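Local atomic coordinates of nitrilotriacetate monooxygenase (Burkholderia pseudomallei, PDB entry 3SDO), a protein that probably acts as an FMN-dependent monooxygenase of the NtaA/SnaA/DszA family, using molecular oxygen to oxidise nitrilotriacetate or a related substrate. Residues A[10-15]-A[406-411]; A[124-129]-A[155-160]; A[381-386]-A[419-424]. All coordinates share one frame; numbering follows the deposited sequence.

Interaction 1. Residues A[10-15]-A[406-411]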
ATOM      1  N   ILE A  10      23.159   7.798  17.625  1.00 18.86           N
ATOM      2  CA  ILE A  10      23.194   7.477  16.207  1.00 18.08           C
ATOM      3  C   ILE A  10      21.837   6.912  15.805  1.00 17.98           C
ATOM      4  O   ILE A  10      21.382   5.912  16.373  1.00 18.04           O
ATOM      5  CB  ILE A  10      24.324   6.481  15.901  1.00 18.86           C
ATOM      6  CG1 ILE A  10      25.670   7.117  16.280  1.00 18.26           C
ATOM      7  CG2 ILE A  10      24.271   6.024  14.413  1.00 16.35           C
ATOM      8  CD1 ILE A  10      26.863   6.169  16.169  1.00 18.52           C
ATOM      9  N   HIS A  11      21.149   7.587  14.875  1.00 17.12           N
ATOM     10  CA  HIS A  11      19.852   7.101  14.398  1.00 16.60           C
ATOM     11  C   HIS A  11      20.042   5.879  13.488  1.00 17.25           C
ATOM     12  O   HIS A  11      20.996   5.819  12.719  1.00 17.36           O
ATOM     13  CB  HIS A  11      19.110   8.193  13.600  1.00 16.89           C
ATOM     14  CG  HIS A  11      18.890   9.475  14.350  1.00 17.73           C
ATOM     15  ND1 HIS A  11      17.837   9.653  15.226  1.00 17.87           N
ATOM     16  CD2 HIS A  11      19.572  10.649  14.334  1.00 17.97           C
ATOM     17  CE1 HIS A  11      17.899  10.875  15.736  1.00 19.46           C
ATOM     18  NE2 HIS A  11      18.935  11.504  15.204  1.00 18.67           N
ATOM     19  N   PHE A  12      19.108   4.935  13.534  1.00 18.17           N
ATOM     20  CA  PHE A  12      19.108   3.805  12.603  1.00 17.70           C
ATOM     21  C   PHE A  12      17.770   3.594  11.961  1.00 17.76           C
ATOM     22  O   PHE A  12      16.712   3.729  12.599  1.00 17.96           O
ATOM     23  CB  PHE A  12      19.483   2.520  13.321  1.00 17.98           C
ATOM     24  CG  PHE A  12      20.925   2.475  13.736  1.00 17.72           C
ATOM     25  CD1 PHE A  12      21.877   1.993  12.883  1.00 16.41           C
ATOM     26  CD2 PHE A  12      21.311   2.948  14.973  1.00 18.04           C
ATOM     27  CE1 PHE A  12      23.223   1.966  13.253  1.00 19.02           C
ATOM     28  CE2 PHE A  12      22.618   2.913  15.361  1.00 19.00           C
ATOM     29  CZ  PHE A  12      23.592   2.426  14.485  1.00 19.60           C
ATOM     30  N   GLY A  13      17.829   3.203  10.697  1.00 18.14           N
ATOM     31  CA  GLY A  13      16.686   2.638   9.991  1.00 17.70           C
ATOM     32  C   GLY A  13      17.058   1.242   9.536  1.00 17.76           C
ATOM     33  O   GLY A  13      18.238   0.930   9.412  1.00 18.04           O
ATOM     34  N   VAL A  14      16.068   0.405   9.250  1.00 17.58           N
ATOM     35  CA  VAL A  14      16.343  -0.919   8.681  1.00 17.93           C
ATOM     36  C   VAL A  14      15.573  -1.123   7.383  1.00 18.37           C
ATOM     37  O   VAL A  14      14.334  -0.981   7.328  1.00 17.73           O
ATOM     38  CB  VAL A  14      16.094  -2.068   9.714  1.00 17.14           C
ATOM     39  CG1 VAL A  14      14.656  -2.077  10.212  1.00 18.14           C
ATOM     40  CG2 VAL A  14      16.467  -3.387   9.147  1.00 16.54           C
ATOM     41  N   LEU A  15      16.344  -1.385   6.332  1.00 20.17           N
ATOM     42  CA  LEU A  15      15.820  -1.816   5.049  1.00 21.32           C
ATOM     43  C   LEU A  15      15.378  -3.255   5.204  1.00 21.82           C
ATOM     44  O   LEU A  15      16.210  -4.143   5.422  1.00 23.16           O
ATOM     45  CB  LEU A  15      16.894  -1.734   3.956  1.00 22.42           C
ATOM     46  CG  LEU A  15      16.560  -2.487   2.638  1.00 24.85           C
ATOM     47  CD1 LEU A  15      15.356  -1.827   1.973  1.00 24.55           C
ATOM     48  CD2 LEU A  15      17.751  -2.598   1.650  1.00 28.46           C
ATOM     49  N   ASP A 406      19.488  -9.959  13.854  1.00 19.19           N
ATOM     50  CA  ASP A 406      19.654 -10.509  15.197  1.00 19.94           C
ATOM     51  C   ASP A 406      21.032 -10.134  15.756  1.00 20.47           C
ATOM     52  O   ASP A 406      21.134  -9.635  16.879  1.00 20.59           O
ATOM     53  CB  ASP A 406      19.532 -12.031  15.206  1.00 20.56           C
ATOM     54  CG  ASP A 406      18.132 -12.519  14.874  1.00 22.01           C
ATOM     55  OD1 ASP A 406      17.193 -11.707  14.778  1.00 25.22           O
ATOM     56  OD2 ASP A 406      17.970 -13.729  14.720  1.00 22.77           O
ATOM     57  N   ASP A 407      22.086 -10.392  14.979  1.00 20.99           N
ATOM     58  CA  ASP A 407      23.456 -10.064  15.415  1.00 21.19           C
ATOM     59  C   ASP A 407      23.599  -8.592  15.715  1.00 21.39           C
ATOM     60  O   ASP A 407      24.232  -8.195  16.717  1.00 21.09           O
ATOM     61  CB  ASP A 407      24.494 -10.407  14.349  1.00 21.72           C
ATOM     62  CG  ASP A 407      24.741 -11.905  14.205  1.00 23.91           C
ATOM     63  OD1 ASP A 407      24.220 -12.697  15.011  1.00 23.92           O
ATOM     64  OD2 ASP A 407      25.447 -12.283  13.238  1.00 24.84           O
ATOM     65  N   PHE A 408      23.075  -7.758  14.820  1.00 21.63           N
ATOM     66  CA  PHE A 408      23.259  -6.333  14.965  1.00 21.92           C
ATOM     67  C   PHE A 408      22.571  -5.827  16.235  1.00 22.26           C
ATOM     68  O   PHE A 408      23.177  -5.106  17.036  1.00 21.77           O
ATOM     69  CB  PHE A 408      22.762  -5.576  13.730  1.00 21.95           C
ATOM     70  CG  PHE A 408      22.938  -4.108  13.839  1.00 24.10           C
ATOM     71  CD1 PHE A 408      21.910  -3.316  14.328  1.00 27.21           C
ATOM     72  CD2 PHE A 408      24.153  -3.518  13.506  1.00 26.70           C
ATOM     73  CE1 PHE A 408      22.080  -1.950  14.470  1.00 28.75           C
ATOM     74  CE2 PHE A 408      24.324  -2.163  13.649  1.00 28.10           C
ATOM     75  CZ  PHE A 408      23.285  -1.376  14.138  1.00 27.54           C
ATOM     76  N   VAL A 409      21.314  -6.210  16.437  1.00 22.63           N
ATOM     77  CA  VAL A 409      20.569  -5.697  17.592  1.00 22.78           C
ATOM     78  C   VAL A 409      21.058  -6.289  18.910  1.00 23.22           C
ATOM     79  O   VAL A 409      21.072  -5.599  19.921  1.00 23.96           O
ATOM     80  CB  VAL A 409      19.011  -5.869  17.453  1.00 22.99           C
ATOM     81  CG1 VAL A 409      18.502  -5.110  16.234  1.00 23.35           C
ATOM     82  CG2 VAL A 409      18.601  -7.310  17.388  1.00 24.83           C
ATOM     83  N   ASP A 410      21.469  -7.550  18.906  1.00 23.82           N
ATOM     84  CA  ASP A 410      21.903  -8.193  20.140  1.00 24.41           C
ATOM     85  C   ASP A 410      23.343  -7.830  20.524  1.00 24.34           C
ATOM     86  O   ASP A 410      23.673  -7.781  21.708  1.00 23.67           O
ATOM     87  CB  ASP A 410      21.734  -9.716  20.043  1.00 25.79           C
ATOM     88  CG  ASP A 410      20.267 -10.151  20.047  1.00 26.81           C
ATOM     89  OD1 ASP A 410      19.351  -9.330  20.287  1.00 30.23           O
ATOM     90  OD2 ASP A 410      20.025 -11.332  19.804  1.00 32.05           O
ATOM     91  N   HIS A 411      24.189  -7.548  19.538  1.00 24.31           N
ATOM     92  CA  HIS A 411      25.614  -7.385  19.799  1.00 24.76           C
ATOM     93  C   HIS A 411      26.188  -6.013  19.498  1.00 23.19           C
ATOM     94  O   HIS A 411      27.046  -5.563  20.218  1.00 24.14           O
ATOM     95  CB  HIS A 411      26.396  -8.483  19.100  1.00 25.85           C
ATOM     96  CG  HIS A 411      25.979  -9.844  19.544  1.00 31.65           C
ATOM     97  ND1 HIS A 411      25.272 -10.705  18.732  1.00 38.93           N
ATOM     98  CD2 HIS A 411      26.057 -10.442  20.755  1.00 36.34           C
ATOM     99  CE1 HIS A 411      24.987 -11.805  19.409  1.00 41.03           C
ATOM    100  NE2 HIS A 411      25.450 -11.669  20.641  1.00 41.96           N
TER
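Phe12, on strand 11-15, and Phe408, on helix 401-418, meet through their aromatic rings alone, and this one pair accounts for the 82 Å² buried between residues 10-15 and 406-411. The arrangement is an offset edge-to-face stack. The ring centroids lie 5.3 Å apart and the planes are inclined at 64°, with Phe408 presenting its edge and Phe12 its face. The closest approach is made by the para carbon of the helix residue: Phe408 CZ lies 3.5 Å from Phe12 CE1 and 3.8 Å from Phe12 CZ. Phe408 CE1 also comes over the Phe12 face, 4.2 Å above its plane but displaced toward the rim. The CZ corner of Phe408 is thus directed at the rim of the Phe12 face and not at its centre. Phe408 CG is anti to the backbone N (chi1 -180°), which directs the ring toward the strand; the nearest CA atoms, Phe12 CA and Val409 CA, are still 10.8 Å apart, so the contact is made by the ends of the rings.

The other side of the helix is polar and looser. Asp410 and His411 are exposed, and His411 ND1 makes a weak bond to Asp407 O, 3.4 Å long and bent to 127°. The acids of this turn find partners elsewhere: Asp406 pairs with Arg45 and Arg48, Asp410 with Arg48, and Asp407 with Lys287.

The buried rings therefore join a strand of the TIM-barrel-type sheet to a helix packed outside it. Around them, Leu413 and Leu416 of helix 401-418 touch Phe12, while Leu396 of the adjoining parallel strand 393-396 touches both rings and Pro275 of strand 268-277 reaches Phe408.

Interaction 2. Residues A[124-129]-A[155-160]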
ATOM      1  N   ALA A 124       4.491   7.698   9.248  1.00 16.37           N
ATOM      2  CA  ALA A 124       4.752   7.463   7.824  1.00 16.32           C
ATOM      3  C   ALA A 124       5.964   8.230   7.291  1.00 16.29           C
ATOM      4  O   ALA A 124       6.270   9.354   7.739  1.00 16.84           O
ATOM      5  CB  ALA A 124       3.522   7.815   7.000  1.00 16.60           C
ATOM      6  N   GLY A 125       6.617   7.638   6.299  1.00 16.16           N
ATOM      7  CA  GLY A 125       7.663   8.308   5.515  1.00 16.33           C
ATOM      8  C   GLY A 125       7.516   7.926   4.055  1.00 16.88           C
ATOM      9  O   GLY A 125       7.079   6.817   3.743  1.00 16.39           O
ATOM     10  N   TRP A 126       7.822   8.853   3.146  1.00 16.77           N
ATOM     11  CA  TRP A 126       7.767   8.560   1.716  1.00 16.81           C
ATOM     12  C   TRP A 126       9.153   8.737   1.149  1.00 17.40           C
ATOM     13  O   TRP A 126       9.725   9.832   1.260  1.00 17.23           O
ATOM     14  CB  TRP A 126       6.761   9.487   0.987  1.00 17.07           C
ATOM     15  CG  TRP A 126       6.782   9.443  -0.537  1.00 16.40           C
ATOM     16  CD1 TRP A 126       7.169   8.408  -1.320  1.00 17.66           C
ATOM     17  CD2 TRP A 126       6.349  10.486  -1.443  1.00 17.57           C
ATOM     18  NE1 TRP A 126       7.029   8.735  -2.655  1.00 18.43           N
ATOM     19  CE2 TRP A 126       6.537  10.007  -2.754  1.00 17.54           C
ATOM     20  CE3 TRP A 126       5.841  11.777  -1.264  1.00 18.97           C
ATOM     21  CZ2 TRP A 126       6.248  10.780  -3.881  1.00 18.59           C
ATOM     22  CZ3 TRP A 126       5.540  12.538  -2.371  1.00 18.44           C
ATOM     23  CH2 TRP A 126       5.753  12.040  -3.670  1.00 18.86           C
ATOM     24  N   ASN A 127       9.694   7.655   0.574  1.00 17.74           N
ATOM     25  CA  ASN A 127      10.938   7.699  -0.171  1.00 18.83           C
ATOM     26  C   ASN A 127      10.601   8.045  -1.601  1.00 19.49           C
ATOM     27  O   ASN A 127      10.051   7.212  -2.332  1.00 18.66           O
ATOM     28  CB  ASN A 127      11.717   6.374  -0.118  1.00 18.94           C
ATOM     29  CG  ASN A 127      12.980   6.421  -0.966  1.00 21.66           C
ATOM     30  OD1 ASN A 127      13.700   7.436  -0.967  1.00 25.53           O
ATOM     31  ND2 ASN A 127      13.256   5.342  -1.702  1.00 18.80           N
ATOM     32  N   VAL A 128      10.901   9.285  -1.971  1.00 20.57           N
ATOM     33  CA  VAL A 128      10.606   9.828  -3.297  1.00 22.60           C
ATOM     34  C   VAL A 128      11.655   9.322  -4.282  1.00 25.14           C
ATOM     35  O   VAL A 128      12.837   9.627  -4.156  1.00 24.22           O
ATOM     36  CB  VAL A 128      10.589  11.373  -3.267  1.00 22.42           C
ATOM     37  CG1 VAL A 128      10.361  11.981  -4.694  1.00 24.28           C
ATOM     38  CG2 VAL A 128       9.526  11.868  -2.290  1.00 20.39           C
ATOM     39  N   VAL A 129      11.208   8.505  -5.232  1.00 28.07           N
ATOM     40  CA  VAL A 129      12.087   7.944  -6.233  1.00 31.38           C
ATOM     41  C   VAL A 129      11.942   8.711  -7.549  1.00 34.11           C
ATOM     42  O   VAL A 129      10.861   8.783  -8.118  1.00 34.18           O
ATOM     43  CB  VAL A 129      11.849   6.439  -6.353  1.00 31.67           C
ATOM     44  CG1 VAL A 129      12.163   5.939  -7.710  1.00 33.79           C
ATOM     45  CG2 VAL A 129      12.680   5.715  -5.270  1.00 30.46           C
ATOM     46  N   ALA A 155      10.075  17.175  -8.582  1.00 23.26           N
ATOM     47  CA  ALA A 155       9.968  18.375  -7.753  1.00 22.94           C
ATOM     48  C   ALA A 155       8.534  18.887  -7.733  1.00 22.91           C
ATOM     49  O   ALA A 155       8.017  19.211  -6.666  1.00 21.78           O
ATOM     50  CB  ALA A 155      10.940  19.482  -8.236  1.00 23.70           C
ATOM     51  N   GLU A 156       7.906  18.997  -8.911  1.00 23.36           N
ATOM     52  CA  GLU A 156       6.525  19.476  -8.994  1.00 24.10           C
ATOM     53  C   GLU A 156       5.544  18.506  -8.308  1.00 23.50           C
ATOM     54  O   GLU A 156       4.633  18.929  -7.606  1.00 24.13           O
ATOM     55  CB  GLU A 156       6.087  19.701 -10.449  1.00 25.15           C
ATOM     56  CG  GLU A 156       4.760  20.443 -10.544  1.00 26.90           C
ATOM     57  CD  GLU A 156       4.259  20.638 -11.960  1.00 28.38           C
ATOM     58  OE1 GLU A 156       5.088  20.628 -12.902  1.00 28.22           O
ATOM     59  OE2 GLU A 156       3.027  20.786 -12.120  1.00 26.31           O
ATOM     60  N   HIS A 157       5.738  17.222  -8.545  1.00 22.29           N
ATOM     61  CA  HIS A 157       4.927  16.155  -7.944  1.00 22.30           C
ATOM     62  C   HIS A 157       4.948  16.257  -6.409  1.00 21.62           C
ATOM     63  O   HIS A 157       3.902  16.200  -5.745  1.00 21.14           O
ATOM     64  CB  HIS A 157       5.488  14.804  -8.424  1.00 21.92           C
ATOM     65  CG  HIS A 157       4.700  13.604  -8.006  1.00 21.46           C
ATOM     66  ND1 HIS A 157       4.727  13.112  -6.720  1.00 22.94           N
ATOM     67  CD2 HIS A 157       3.922  12.751  -8.722  1.00 19.55           C
ATOM     68  CE1 HIS A 157       3.988  12.015  -6.657  1.00 22.92           C
ATOM     69  NE2 HIS A 157       3.475  11.785  -7.856  1.00 18.29           N
ATOM     70  N   LEU A 158       6.149  16.394  -5.855  1.00 21.10           N
ATOM     71  CA  LEU A 158       6.315  16.541  -4.420  1.00 21.28           C
ATOM     72  C   LEU A 158       5.625  17.798  -3.898  1.00 21.41           C
ATOM     73  O   LEU A 158       4.970  17.763  -2.852  1.00 20.08           O
ATOM     74  CB  LEU A 158       7.803  16.577  -4.074  1.00 21.44           C
ATOM     75  CG  LEU A 158       8.178  16.641  -2.607  1.00 21.91           C
ATOM     76  CD1 LEU A 158       7.411  15.599  -1.806  1.00 20.47           C
ATOM     77  CD2 LEU A 158       9.678  16.420  -2.437  1.00 21.40           C
ATOM     78  N   ASP A 159       5.769  18.898  -4.640  1.00 22.48           N
ATOM     79  CA  ASP A 159       5.158  20.179  -4.263  1.00 23.66           C
ATOM     80  C   ASP A 159       3.640  20.029  -4.204  1.00 22.78           C
ATOM     81  O   ASP A 159       3.002  20.578  -3.309  1.00 22.21           O
ATOM     82  CB  ASP A 159       5.480  21.301  -5.261  1.00 25.03           C
ATOM     83  CG  ASP A 159       6.901  21.814  -5.146  1.00 30.63           C
ATOM     84  OD1 ASP A 159       7.591  21.454  -4.177  1.00 34.06           O
ATOM     85  OD2 ASP A 159       7.339  22.574  -6.058  1.00 34.04           O
ATOM     86  N   VAL A 160       3.077  19.279  -5.152  1.00 21.32           N
ATOM     87  CA  VAL A 160       1.639  19.009  -5.156  1.00 20.24           C
ATOM     88  C   VAL A 160       1.230  18.159  -3.941  1.00 19.57           C
ATOM     89  O   VAL A 160       0.288  18.504  -3.225  1.00 19.19           O
ATOM     90  CB  VAL A 160       1.190  18.328  -6.468  1.00 20.44           C
ATOM     91  CG1 VAL A 160      -0.314  17.930  -6.418  1.00 18.40           C
ATOM     92  CG2 VAL A 160       1.424  19.277  -7.658  1.00 21.33           C
TER
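A chi1 of 170° sets Trp126 CG anti to its own backbone nitrogen and sends the indole from strand 124-129 toward helix 150-165. His157 CG is likewise anti to its backbone nitrogen, which takes the imidazole to the indole rim, and the same choice in Leu158 lets its CD1 methyl reach the benzo part of the indole. The Trp126 and Leu158 side chains run antiparallel alongside each other, with Leu158 CD1 3.6 Å from Trp126 CZ3. The same methyl group is 4.3 Å from Val128 CG2, a looser apolar contact. Val128 CG2 in turn sits 3.5 Å above the plane of the indole and over its centre, so valine and tryptophan of one strand form a continuous apolar surface.

His157 meets the indole at its far rim. Trp126 CH2 is 3.4 Å from His157 ND1 and 3.5 Å from His157 CE1, and the planes are inclined at 57°. Neither ring lies over the face of the other, so the evidence supports a rim-to-rim contact rather than a stack.

The axes of segments 124-129 and 155-160 approach to 10.3 Å, their N-to-C directions 152° apart, the nearly antiparallel packing of a barrel strand against the next helix in the chain. Phe113 of helix 106-119 stacks on Trp126, which lies near Thr98, a predicted FMN-binding residue.

Trp126 NE1 donates to Met99 O, and His157 NE2 is hydrogen-bonded to Ser104 OG. Those bonds probably restrict rotation of the rings, and they leave the contact between strand and helix itself to dispersion and close van der Waals fit.

Interaction 3. Residues A[381-386]-A[419-424]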
ATOM      1  N   GLU A 381      33.871   1.841  13.965  1.00 17.78           N
ATOM      2  CA  GLU A 381      33.817   2.355  12.587  1.00 18.29           C
ATOM      3  C   GLU A 381      32.556   3.200  12.372  1.00 18.34           C
ATOM      4  O   GLU A 381      32.615   4.260  11.749  1.00 18.94           O
ATOM      5  CB  GLU A 381      33.872   1.190  11.594  1.00 18.95           C
ATOM      6  CG  GLU A 381      33.843   1.589  10.134  1.00 18.44           C
ATOM      7  CD  GLU A 381      35.099   2.312   9.654  1.00 18.75           C
ATOM      8  OE1 GLU A 381      36.064   2.485  10.432  1.00 19.26           O
ATOM      9  OE2 GLU A 381      35.115   2.704   8.466  1.00 18.04           O
ATOM     10  N   MET A 382      31.426   2.754  12.900  1.00 18.84           N
ATOM     11  CA  MET A 382      30.198   3.564  12.855  1.00 18.99           C
ATOM     12  C   MET A 382      30.401   4.887  13.563  1.00 18.70           C
ATOM     13  O   MET A 382      29.970   5.935  13.061  1.00 18.62           O
ATOM     14  CB  MET A 382      28.995   2.832  13.473  1.00 18.55           C
ATOM     15  CG  MET A 382      28.586   1.584  12.679  1.00 22.13           C
ATOM     16  SD  MET A 382      27.270   0.614  13.469  1.00 26.47           S
ATOM     17  CE  MET A 382      27.376  -0.830  12.406  1.00 31.87           C
ATOM     18  N   ILE A 383      31.031   4.837  14.736  1.00 18.62           N
ATOM     19  CA  ILE A 383      31.335   6.050  15.500  1.00 18.03           C
ATOM     20  C   ILE A 383      32.239   6.954  14.690  1.00 18.82           C
ATOM     21  O   ILE A 383      32.039   8.160  14.645  1.00 18.55           O
ATOM     22  CB  ILE A 383      31.966   5.723  16.857  1.00 18.49           C
ATOM     23  CG1 ILE A 383      30.883   5.192  17.815  1.00 18.23           C
ATOM     24  CG2 ILE A 383      32.749   6.963  17.423  1.00 17.65           C
ATOM     25  CD1 ILE A 383      31.405   4.409  19.058  1.00 18.54           C
ATOM     26  N   ARG A 384      33.218   6.367  14.014  1.00 19.42           N
ATOM     27  CA  ARG A 384      34.121   7.142  13.170  1.00 19.41           C
ATOM     28  C   ARG A 384      33.356   7.892  12.072  1.00 19.48           C
ATOM     29  O   ARG A 384      33.588   9.098  11.857  1.00 19.18           O
ATOM     30  CB  ARG A 384      35.187   6.241  12.542  1.00 19.92           C
ATOM     31  CG  ARG A 384      36.135   6.981  11.609  1.00 20.77           C
ATOM     32  CD  ARG A 384      37.295   6.123  11.159  1.00 22.66           C
ATOM     33  NE  ARG A 384      36.944   5.362   9.973  1.00 22.64           N
ATOM     34  CZ  ARG A 384      37.169   5.734   8.715  1.00 23.37           C
ATOM     35  NH1 ARG A 384      37.742   6.900   8.442  1.00 24.64           N
ATOM     36  NH2 ARG A 384      36.803   4.925   7.713  1.00 21.97           N
ATOM     37  N   TRP A 385      32.447   7.192  11.385  1.00 19.18           N
ATOM     38  CA  TRP A 385      31.663   7.824  10.308  1.00 19.65           C
ATOM     39  C   TRP A 385      30.848   9.009  10.829  1.00 19.90           C
ATOM     40  O   TRP A 385      30.743  10.036  10.167  1.00 20.31           O
ATOM     41  CB  TRP A 385      30.715   6.814   9.635  1.00 19.86           C
ATOM     42  CG  TRP A 385      31.398   5.914   8.640  1.00 17.81           C
ATOM     43  CD1 TRP A 385      32.545   5.209   8.837  1.00 19.58           C
ATOM     44  CD2 TRP A 385      30.980   5.631   7.303  1.00 18.96           C
ATOM     45  NE1 TRP A 385      32.877   4.509   7.713  1.00 19.36           N
ATOM     46  CE2 TRP A 385      31.936   4.752   6.745  1.00 20.10           C
ATOM     47  CE3 TRP A 385      29.884   6.022   6.520  1.00 21.09           C
ATOM     48  CZ2 TRP A 385      31.829   4.253   5.447  1.00 20.81           C
ATOM     49  CZ3 TRP A 385      29.787   5.532   5.217  1.00 20.41           C
ATOM     50  CH2 TRP A 385      30.754   4.647   4.699  1.00 20.40           C
ATOM     51  N   VAL A 386      30.300   8.868  12.021  1.00 20.12           N
ATOM     52  CA  VAL A 386      29.484   9.934  12.639  1.00 20.83           C
ATOM     53  C   VAL A 386      30.371  11.076  13.174  1.00 21.33           C
ATOM     54  O   VAL A 386      30.116  12.242  12.873  1.00 21.43           O
ATOM     55  CB  VAL A 386      28.550   9.359  13.722  1.00 20.39           C
ATOM     56  CG1 VAL A 386      27.833  10.476  14.504  1.00 18.97           C
ATOM     57  CG2 VAL A 386      27.512   8.451  13.053  1.00 21.03           C
ATOM     58  N   ARG A 419      28.873   3.119  24.945  1.00 21.68           N
ATOM     59  CA  ARG A 419      29.803   4.186  24.587  1.00 21.39           C
ATOM     60  C   ARG A 419      29.141   5.554  24.386  1.00 21.21           C
ATOM     61  O   ARG A 419      29.830   6.523  24.025  1.00 20.71           O
ATOM     62  CB  ARG A 419      30.599   3.781  23.332  1.00 21.04           C
ATOM     63  CG  ARG A 419      31.356   2.482  23.552  1.00 20.76           C
ATOM     64  CD  ARG A 419      31.865   1.812  22.263  1.00 22.89           C
ATOM     65  NE  ARG A 419      32.938   2.561  21.636  1.00 22.37           N
ATOM     66  CZ  ARG A 419      33.688   2.111  20.632  1.00 23.66           C
ATOM     67  NH1 ARG A 419      33.544   0.860  20.149  1.00 22.24           N
ATOM     68  NH2 ARG A 419      34.621   2.906  20.127  1.00 21.53           N
ATOM     69  N   GLY A 420      27.833   5.650  24.646  1.00 20.68           N
ATOM     70  CA  GLY A 420      27.118   6.946  24.554  1.00 20.61           C
ATOM     71  C   GLY A 420      26.702   7.361  23.164  1.00 20.33           C
ATOM     72  O   GLY A 420      26.399   8.546  22.899  1.00 19.29           O
ATOM     73  N   TYR A 421      26.657   6.379  22.263  1.00 20.46           N
ATOM     74  CA  TYR A 421      26.315   6.623  20.877  1.00 19.97           C
ATOM     75  C   TYR A 421      24.989   5.965  20.417  1.00 20.41           C
ATOM     76  O   TYR A 421      24.730   5.885  19.220  1.00 20.50           O
ATOM     77  CB  TYR A 421      27.479   6.177  19.986  1.00 20.17           C
ATOM     78  CG  TYR A 421      28.629   7.164  19.878  1.00 18.98           C
ATOM     79  CD1 TYR A 421      28.634   8.133  18.897  1.00 20.52           C
ATOM     80  CD2 TYR A 421      29.727   7.090  20.717  1.00 20.26           C
ATOM     81  CE1 TYR A 421      29.697   9.032  18.775  1.00 22.03           C
ATOM     82  CE2 TYR A 421      30.800   7.978  20.594  1.00 21.91           C
ATOM     83  CZ  TYR A 421      30.767   8.946  19.612  1.00 22.84           C
ATOM     84  OH  TYR A 421      31.803   9.833  19.461  1.00 25.71           O
ATOM     85  N   PHE A 422      24.163   5.503  21.356  1.00 20.53           N
ATOM     86  CA  PHE A 422      22.828   4.978  21.033  1.00 20.15           C
ATOM     87  C   PHE A 422      21.937   4.868  22.257  1.00 21.05           C
ATOM     88  O   PHE A 422      22.239   4.130  23.211  1.00 20.00           O
ATOM     89  CB  PHE A 422      22.913   3.609  20.353  1.00 19.91           C
ATOM     90  CG  PHE A 422      21.564   3.069  19.887  1.00 18.96           C
ATOM     91  CD1 PHE A 422      20.933   3.616  18.782  1.00 17.31           C
ATOM     92  CD2 PHE A 422      20.949   2.016  20.541  1.00 17.10           C
ATOM     93  CE1 PHE A 422      19.693   3.131  18.345  1.00 17.84           C
ATOM     94  CE2 PHE A 422      19.705   1.535  20.121  1.00 17.85           C
ATOM     95  CZ  PHE A 422      19.083   2.095  19.012  1.00 17.26           C
ATOM     96  N   ASP A 423      20.828   5.592  22.202  1.00 21.60           N
ATOM     97  CA  ASP A 423      19.774   5.555  23.219  1.00 22.19           C
ATOM     98  C   ASP A 423      18.619   4.696  22.680  1.00 22.75           C
ATOM     99  O   ASP A 423      17.908   5.110  21.773  1.00 22.55           O
ATOM    100  CB  ASP A 423      19.341   7.016  23.470  1.00 22.54           C
ATOM    101  CG  ASP A 423      18.211   7.163  24.475  1.00 23.45           C
ATOM    102  OD1 ASP A 423      17.750   6.159  25.025  1.00 23.65           O
ATOM    103  OD2 ASP A 423      17.785   8.323  24.690  1.00 23.18           O
ATOM    104  N   PRO A 424      18.443   3.477  23.211  1.00 24.52           N
ATOM    105  CA  PRO A 424      17.415   2.564  22.698  1.00 25.60           C
ATOM    106  C   PRO A 424      15.967   2.888  23.118  1.00 26.67           C
ATOM    107  O   PRO A 424      15.010   2.306  22.559  1.00 26.32           O
ATOM    108  CB  PRO A 424      17.844   1.206  23.281  1.00 26.12           C
ATOM    109  CG  PRO A 424      18.561   1.541  24.527  1.00 26.38           C
ATOM    110  CD  PRO A 424      19.214   2.873  24.319  1.00 25.42           C
TER
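Helix 375-387, on the outside of the barrel, receives the loop that follows helix 401-418, and Ile383 carries the contact, with 102 Å² of its surface buried by residues 419-424. It lies across Tyr421 at about a right angle. Ile383 CG1 is 3.6 Å from the centroid of the Tyr421 ring and only 13° off the ring normal, the geometry of a CH-pi contact over the face. Ile383 CG2 stands 3.6 Å from Tyr421 CZ near the phenol end. Ile383 CD1 lies between the two loop side chains: it is 3.6 Å from Tyr421 CD2 and 3.5 Å from Arg419 NE, over one face of the guanidinium and displaced toward its rim. With CG1 beside the backbone N (chi1 -75°) and CG2 anti to it, both branches reach the same ring.

The chain leaves helix 401-418 through a Schellman motif, with two bonds back into the last turn and Gly420 at positive phi (81°). Arg419 and Tyr421, on either side of Gly420 in sequence, both direct their CB atoms toward helix segment 381-386. Arg419 is held by helix 375-387, through a salt bridge with Glu376 and a hydrogen bond with Ser380. Tyr421 OH bonds to Asp387 and to Ser4 and Thr6 near the N-terminus.

On helix 375-387 itself, Arg384 grips Glu381 side-on. Arg384 NE is 3.0 Å from Glu381 OE1, and Arg384 NH2 is 2.9 Å from Glu381 OE2 on its syn side. Trp385 NE1 is a second donor to Glu381 OE2, at 3.0 Å, and arrives from the same face of the carboxylate as Arg384 NH2.

Interactions 1 and 3 are neighbours, with centres 12 Å apart, and together join strand 11-15 to two outer helices and the loop 419-424. They touch directly: Ile10 N lies 2.9 Å from Tyr421 O, a probable hydrogen bond, Phe408 CE2 packs 3.6 Å from Met382 CE, and Phe12 CD2 is 3.7 Å from Phe422 CE1. Interactions 1 and 2 reach the same parallel sheet, but on opposite sides of the chain's centre; the centre of interaction 2 is 27 Å from that of interaction 1 and 30 Å from that of interaction 3. It is also nearest the predicted FMN site, with the Trp126 side chain about 6 Å from that of Thr98; interactions 1 and 3 lie away from it.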